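Local coordinates for protein transcriptional regulator (Bacillus halodurans, PDB 1Z4E) that has the GNAT fold and is probably an acyltransferase, although it is named a transcriptional regulator, at residues 87-92 with 123-128; 56-61 with 70-75. All coordinates share one frame; numbering follows the deposited sequence.

Interaction 1 of 2, residues 87-92 with 123-128; sequences TIEGVR and QLTTDK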
loop_
_atom_site.group_PDB
_atom_site.type_symbol
_atom_site.label_atom_id
_atom_site.label_comp_id
_atom_site.label_asym_id
_atom_site.label_seq_id
_atom_site.Cartn_x
_atom_site.Cartn_y
_atom_site.Cartn_z
ATOM N N THR A 87 1.390 -1.807 5.582
ATOM C CA THR A 87 1.147 -2.596 4.379
ATOM C C THR A 87 2.302 -3.577 4.213
ATOM O O THR A 87 3.476 -3.180 4.169
ATOM C CB THR A 87 1.069 -1.712 3.108
ATOM O OG1 THR A 87 0.014 -0.759 3.253
ATOM C CG2 THR A 87 0.801 -2.564 1.875
ATOM N N ILE A 88 1.961 -4.860 4.145
ATOM C CA ILE A 88 2.940 -5.922 3.961
ATOM C C ILE A 88 2.977 -6.249 2.480
ATOM O O ILE A 88 1.928 -6.334 1.837
ATOM C CB ILE A 88 2.544 -7.183 4.740
ATOM C CG1 ILE A 88 2.638 -6.906 6.241
ATOM C CG2 ILE A 88 3.444 -8.350 4.342
ATOM C CD1 ILE A 88 2.209 -8.074 7.102
ATOM N N GLU A 89 4.180 -6.445 1.945
ATOM C CA GLU A 89 4.341 -6.740 0.525
ATOM C C GLU A 89 5.378 -7.826 0.260
ATOM O O GLU A 89 6.432 -7.859 0.892
ATOM C CB GLU A 89 4.747 -5.464 -0.221
ATOM C CG GLU A 89 5.071 -5.645 -1.701
ATOM C CD GLU A 89 3.884 -6.151 -2.509
ATOM O OE1 GLU A 89 2.761 -5.659 -2.292
ATOM O OE2 GLU A 89 4.084 -7.032 -3.373
ATOM N N GLY A 90 5.053 -8.718 -0.673
ATOM C CA GLY A 90 5.963 -9.781 -1.060
ATOM C C GLY A 90 6.481 -10.700 0.028
ATOM O O GLY A 90 7.686 -10.788 0.253
ATOM N N VAL A 91 5.570 -11.382 0.711
ATOM C CA VAL A 91 5.960 -12.317 1.747
ATOM C C VAL A 91 6.416 -13.570 1.005
ATOM O O VAL A 91 5.645 -14.166 0.255
ATOM C CB VAL A 91 4.773 -12.671 2.662
ATOM C CG1 VAL A 91 5.200 -13.713 3.692
ATOM C CG2 VAL A 91 4.276 -11.418 3.368
ATOM N N ARG A 92 7.671 -13.950 1.195
ATOM C CA ARG A 92 8.206 -15.134 0.532
ATOM C C ARG A 92 8.836 -16.078 1.550
ATOM O O ARG A 92 9.452 -15.636 2.521
ATOM C CB ARG A 92 9.267 -14.724 -0.497
ATOM C CG ARG A 92 8.789 -13.743 -1.573
ATOM C CD ARG A 92 7.988 -14.436 -2.678
ATOM N NE ARG A 92 7.628 -13.501 -3.745
ATOM C CZ ARG A 92 6.481 -12.828 -3.809
ATOM N NH1 ARG A 92 5.555 -12.981 -2.865
ATOM N NH2 ARG A 92 6.256 -11.999 -4.824
ATOM N N GLN A 123 -2.568 -4.391 6.136
ATOM C CA GLN A 123 -3.141 -4.801 4.863
ATOM C C GLN A 123 -2.095 -5.311 3.890
ATOM O O GLN A 123 -0.890 -5.097 4.073
ATOM C CB GLN A 123 -3.862 -3.611 4.227
ATOM C CG GLN A 123 -2.999 -2.348 4.209
ATOM C CD GLN A 123 -3.697 -1.141 3.593
ATOM O OE1 GLN A 123 -4.913 -0.987 3.702
ATOM N NE2 GLN A 123 -2.919 -0.269 2.960
ATOM N N LEU A 124 -2.571 -6.000 2.863
ATOM C CA LEU A 124 -1.711 -6.527 1.816
ATOM C C LEU A 124 -2.589 -7.050 0.693
ATOM O O LEU A 124 -3.802 -7.223 0.870
ATOM C CB LEU A 124 -0.830 -7.672 2.333
ATOM C CG LEU A 124 -1.521 -9.021 2.560
ATOM C CD1 LEU A 124 -0.585 -10.144 2.176
ATOM C CD2 LEU A 124 -1.948 -9.143 4.003
ATOM N N THR A 125 -1.968 -7.292 -0.457
ATOM C CA THR A 125 -2.658 -7.823 -1.626
ATOM C C THR A 125 -1.898 -9.076 -2.019
ATOM O O THR A 125 -0.670 -9.079 -2.017
ATOM C CB THR A 125 -2.641 -6.838 -2.822
ATOM O OG1 THR A 125 -1.316 -6.326 -3.018
ATOM C CG2 THR A 125 -3.587 -5.681 -2.572
ATOM N N THR A 126 -2.628 -10.141 -2.325
ATOM C CA THR A 126 -2.002 -11.398 -2.716
ATOM C C THR A 126 -2.522 -11.785 -4.086
ATOM O O THR A 126 -3.716 -11.680 -4.352
ATOM C CB THR A 126 -2.320 -12.522 -1.722
ATOM O OG1 THR A 126 -3.741 -12.659 -1.589
ATOM C CG2 THR A 126 -1.714 -12.205 -0.372
ATOM N N ASP A 127 -1.614 -12.235 -4.946
ATOM C CA ASP A 127 -1.970 -12.609 -6.308
ATOM C C ASP A 127 -2.983 -13.740 -6.337
ATOM O O ASP A 127 -2.795 -14.765 -5.688
ATOM C CB ASP A 127 -0.715 -13.021 -7.080
ATOM C CG ASP A 127 -0.924 -12.977 -8.580
ATOM O OD1 ASP A 127 -1.774 -13.739 -9.086
ATOM O OD2 ASP A 127 -0.243 -12.169 -9.241
ATOM N N LYS A 128 -4.056 -13.545 -7.097
ATOM C CA LYS A 128 -5.103 -14.553 -7.217
ATOM C C LYS A 128 -4.600 -15.845 -7.858
ATOM O O LYS A 128 -5.293 -16.859 -7.838
ATOM C CB LYS A 128 -6.282 -13.996 -8.023
ATOM C CG LYS A 128 -7.015 -12.850 -7.329
ATOM C CD LYS A 128 -8.188 -12.346 -8.159
ATOM C CE LYS A 128 -8.940 -11.236 -7.437
ATOM N NZ LYS A 128 -10.103 -10.716 -8.225
HETATM O O HOH W 1 0.685 -6.311 -0.578
HETATM O O HOH W 2 1.018 -7.076 -4.182
HETATM O O HOH W 3 2.142 -9.284 -1.447
#
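Two direct hydrogen bonds join the segments, both at Gln123. Ile88 N donates to Gln123 O at 2.9 Å, nearly along the C=O axis. On the side-chain face of the parallel pair Thr87 and Gln123, Gln123 NE2 donates to Thr87 OG1 at 3.0 Å. That bond is fairly straight (166°), and the hydroxyl oxygen lies in the amide plane. Gln123 CG takes the crowded position between backbone N and carbonyl carbon (chi1 49°), and the extended chain beyond it crosses Thr87 obliquely. Leu124 CB packs close to Ile88 O, at 3.1 Å.

Beyond Ile88 water replaces direct pairing. Water 1 accepts from Thr125 N at 2.8 Å and lies 2.7 Å from Ile88 O. Glu89 OE1 competes for its protons. Water 2 joins Glu89 OE1 to Thr125 OG1. Water 3 joins Gly90 N to Thr125 O.

Further out, Gln123 OE1 accepts from Arg85 of its own chain and from Lys150 of the second subunit. Glu89 OE2 forms a salt bridge to Arg85 of the second subunit, and Thr125 OG1 bonds Lys150 of its own chain. An alanine in place of this glutamine would remove the amide and would probably loosen both the Thr87 hydroxyl and the polar link to the second subunit. Parallel strands that pair at one end and then splay, joined through helix 102-116, are the hallmark of the GNAT fold, where the cleft typically receives acetyl-CoA.

Interaction 2 of 2, residues 56-61 with 70-75; sequences ELIVAC and LQVTFT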
loop_
_atom_site.group_PDB
_atom_site.type_symbol
_atom_site.label_atom_id
_atom_site.label_comp_id
_atom_site.label_asym_id
_atom_site.label_seq_id
_atom_site.Cartn_x
_atom_site.Cartn_y
_atom_site.Cartn_z
ATOM N N GLU A 56 10.520 -1.050 5.773
ATOM C CA GLU A 56 11.484 -2.054 6.198
ATOM C C GLU A 56 11.447 -3.392 5.481
ATOM O O GLU A 56 10.397 -3.857 5.026
ATOM C CB GLU A 56 11.309 -2.330 7.693
ATOM C CG GLU A 56 11.152 -1.082 8.548
ATOM C CD GLU A 56 10.884 -1.404 9.998
ATOM O OE1 GLU A 56 10.173 -2.395 10.265
ATOM O OE2 GLU A 56 11.374 -0.657 10.873
ATOM N N LEU A 57 12.620 -4.010 5.397
ATOM C CA LEU A 57 12.759 -5.333 4.815
ATOM C C LEU A 57 13.044 -6.212 6.023
ATOM O O LEU A 57 13.979 -5.951 6.793
ATOM C CB LEU A 57 13.918 -5.373 3.817
ATOM C CG LEU A 57 13.569 -4.775 2.454
ATOM C CD1 LEU A 57 14.834 -4.519 1.640
ATOM C CD2 LEU A 57 12.624 -5.734 1.726
ATOM N N ILE A 58 12.220 -7.235 6.194
ATOM C CA ILE A 58 12.335 -8.151 7.322
ATOM C C ILE A 58 12.659 -9.559 6.833
ATOM O O ILE A 58 12.054 -10.032 5.872
ATOM C CB ILE A 58 10.998 -8.222 8.091
ATOM C CG1 ILE A 58 10.513 -6.806 8.428
ATOM C CG2 ILE A 58 11.149 -9.088 9.322
ATOM C CD1 ILE A 58 11.493 -5.985 9.264
ATOM N N VAL A 59 13.606 -10.221 7.497
ATOM C CA VAL A 59 13.969 -11.585 7.120
ATOM C C VAL A 59 13.862 -12.563 8.289
ATOM O O VAL A 59 14.046 -12.185 9.457
ATOM C CB VAL A 59 15.424 -11.673 6.556
ATOM C CG1 VAL A 59 15.520 -10.945 5.211
ATOM C CG2 VAL A 59 16.426 -11.097 7.562
ATOM N N ALA A 60 13.527 -13.811 7.956
ATOM C CA ALA A 60 13.436 -14.908 8.915
ATOM C C ALA A 60 14.732 -15.667 8.649
ATOM O O ALA A 60 15.043 -15.990 7.497
ATOM C CB ALA A 60 12.232 -15.791 8.606
ATOM N N CYS A 61 15.482 -15.959 9.705
ATOM C CA CYS A 61 16.772 -16.612 9.551
ATOM C C CYS A 61 16.963 -17.924 10.297
ATOM O O CYS A 61 16.439 -18.114 11.395
ATOM C CB CYS A 61 17.872 -15.648 10.005
ATOM S SG CYS A 61 17.673 -13.954 9.415
ATOM N N LEU A 70 9.930 -10.364 3.808
ATOM C CA LEU A 70 8.759 -9.559 3.497
ATOM C C LEU A 70 9.166 -8.107 3.655
ATOM O O LEU A 70 10.194 -7.798 4.273
ATOM C CB LEU A 70 7.576 -9.875 4.429
ATOM C CG LEU A 70 7.651 -9.549 5.929
ATOM C CD1 LEU A 70 7.635 -8.037 6.155
ATOM C CD2 LEU A 70 6.466 -10.175 6.635
ATOM N N GLN A 71 8.380 -7.215 3.071
ATOM C CA GLN A 71 8.636 -5.794 3.222
ATOM C C GLN A 71 7.398 -5.259 3.914
ATOM O O GLN A 71 6.290 -5.741 3.671
ATOM C CB GLN A 71 8.816 -5.099 1.870
ATOM C CG GLN A 71 9.307 -3.651 2.021
ATOM C CD GLN A 71 9.586 -2.966 0.692
ATOM O OE1 GLN A 71 9.921 -3.617 -0.297
ATOM N NE2 GLN A 71 9.475 -1.642 0.670
ATOM N N VAL A 72 7.579 -4.291 4.800
ATOM C CA VAL A 72 6.447 -3.705 5.492
ATOM C C VAL A 72 6.641 -2.193 5.506
ATOM O O VAL A 72 7.753 -1.698 5.736
ATOM C CB VAL A 72 6.309 -4.273 6.926
ATOM C CG1 VAL A 72 7.532 -3.909 7.758
ATOM C CG2 VAL A 72 5.026 -3.751 7.576
ATOM N N THR A 73 5.564 -1.468 5.214
ATOM C CA THR A 73 5.591 -0.011 5.164
ATOM C C THR A 73 4.512 0.558 6.087
ATOM O O THR A 73 3.350 0.141 6.029
ATOM C CB THR A 73 5.328 0.493 3.731
ATOM O OG1 THR A 73 3.959 0.249 3.388
ATOM C CG2 THR A 73 6.199 -0.246 2.741
ATOM N N PHE A 74 4.907 1.506 6.934
ATOM C CA PHE A 74 4.002 2.142 7.889
ATOM C C PHE A 74 3.708 3.525 7.336
ATOM O O PHE A 74 4.623 4.326 7.150
ATOM C CB PHE A 74 4.687 2.240 9.252
ATOM C CG PHE A 74 5.258 0.939 9.725
ATOM C CD1 PHE A 74 4.426 -0.086 10.156
ATOM C CD2 PHE A 74 6.635 0.725 9.706
ATOM C CE1 PHE A 74 4.956 -1.316 10.560
ATOM C CE2 PHE A 74 7.175 -0.495 10.105
ATOM C CZ PHE A 74 6.337 -1.518 10.532
ATOM N N THR A 75 2.434 3.806 7.091
ATOM C CA THR A 75 2.035 5.072 6.472
ATOM C C THR A 75 0.813 5.737 7.114
ATOM O O THR A 75 -0.127 5.061 7.517
ATOM C CB THR A 75 1.698 4.817 4.975
ATOM O OG1 THR A 75 2.776 4.096 4.366
ATOM C CG2 THR A 75 1.470 6.131 4.217
#
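Four backbone hydrogen bonds carry this contact. Glu56 and Val72 form one hydrogen-bonded pair. Glu56 N donates to Val72 O at 2.8 Å, and Val72 N returns a bond to Glu56 O at 2.9 Å. Ile58 and Leu70 form the other. Ile58 N points almost straight at Leu70 O (175°), while the return bond from Leu70 N to Ile58 O is more bent (143°). Between them, Leu57 and Gln71 are a non-hydrogen-bonded pair, and Gln71 CA lies 3.2 Å from Glu56 O in a CA-H...O contact.

The two segments belong to the antiparallel beta hairpin of strands 55-62 and 65-76, in the central part of the GNAT sheet. The short segments run at 144° to each other, 36° short of antiparallel, which reflects the twist of the sheet.

Apolar contacts lie on both faces. On one, Ile58 and Leu70 run side by side, with Ile58 CG1 3.9 Å from Leu70 CD1. Leu70 CG sits in the crowded position between backbone N and carbonyl carbon. Val72 CG1 also borders Ile58 CG1, and helix 102-116 covers this face through Leu106 and Trp109. On the other face, Leu57 CD2 crosses the Gln71 chain obliquely and touches its CB and CG, while Leu78 of the second subunit packs on Leu57.

Polar ends complete the contact. The Glu56 carboxylate meets the edge of the Phe74 ring, with OE1 3.6 Å from CE2 and the two planes nearly perpendicular. Its OE2 forms salt bridges to Arg113 and Arg117, which would probably keep this buried acid ionised. Gln71 NE2 donates to Asn55 OD1 and to the backbone oxygen of Pro76 of the second subunit.

Overall arrangement
From the N terminus, strand 6-9 forms one border of the sheet within the chain, beside strand 55-62. Interaction 2 comes next and closes a short hairpin between 56-61 and 70-75. The chain then passes helix 79-82 and enters strand 84-93. Interaction 1 closes a longer loop, from 87-92 over helix 102-116 to 123-128. The two loops follow in series and neither encloses the other. Their inner strands are neighbours: Thr87 N lies 2.8 Å from Thr73 O, and Glu89 N lies 2.8 Å from Gln71 O, both probable hydrogen bonds. Together they span four adjacent strands, and strand 119-127 continues the sheet into the second subunit.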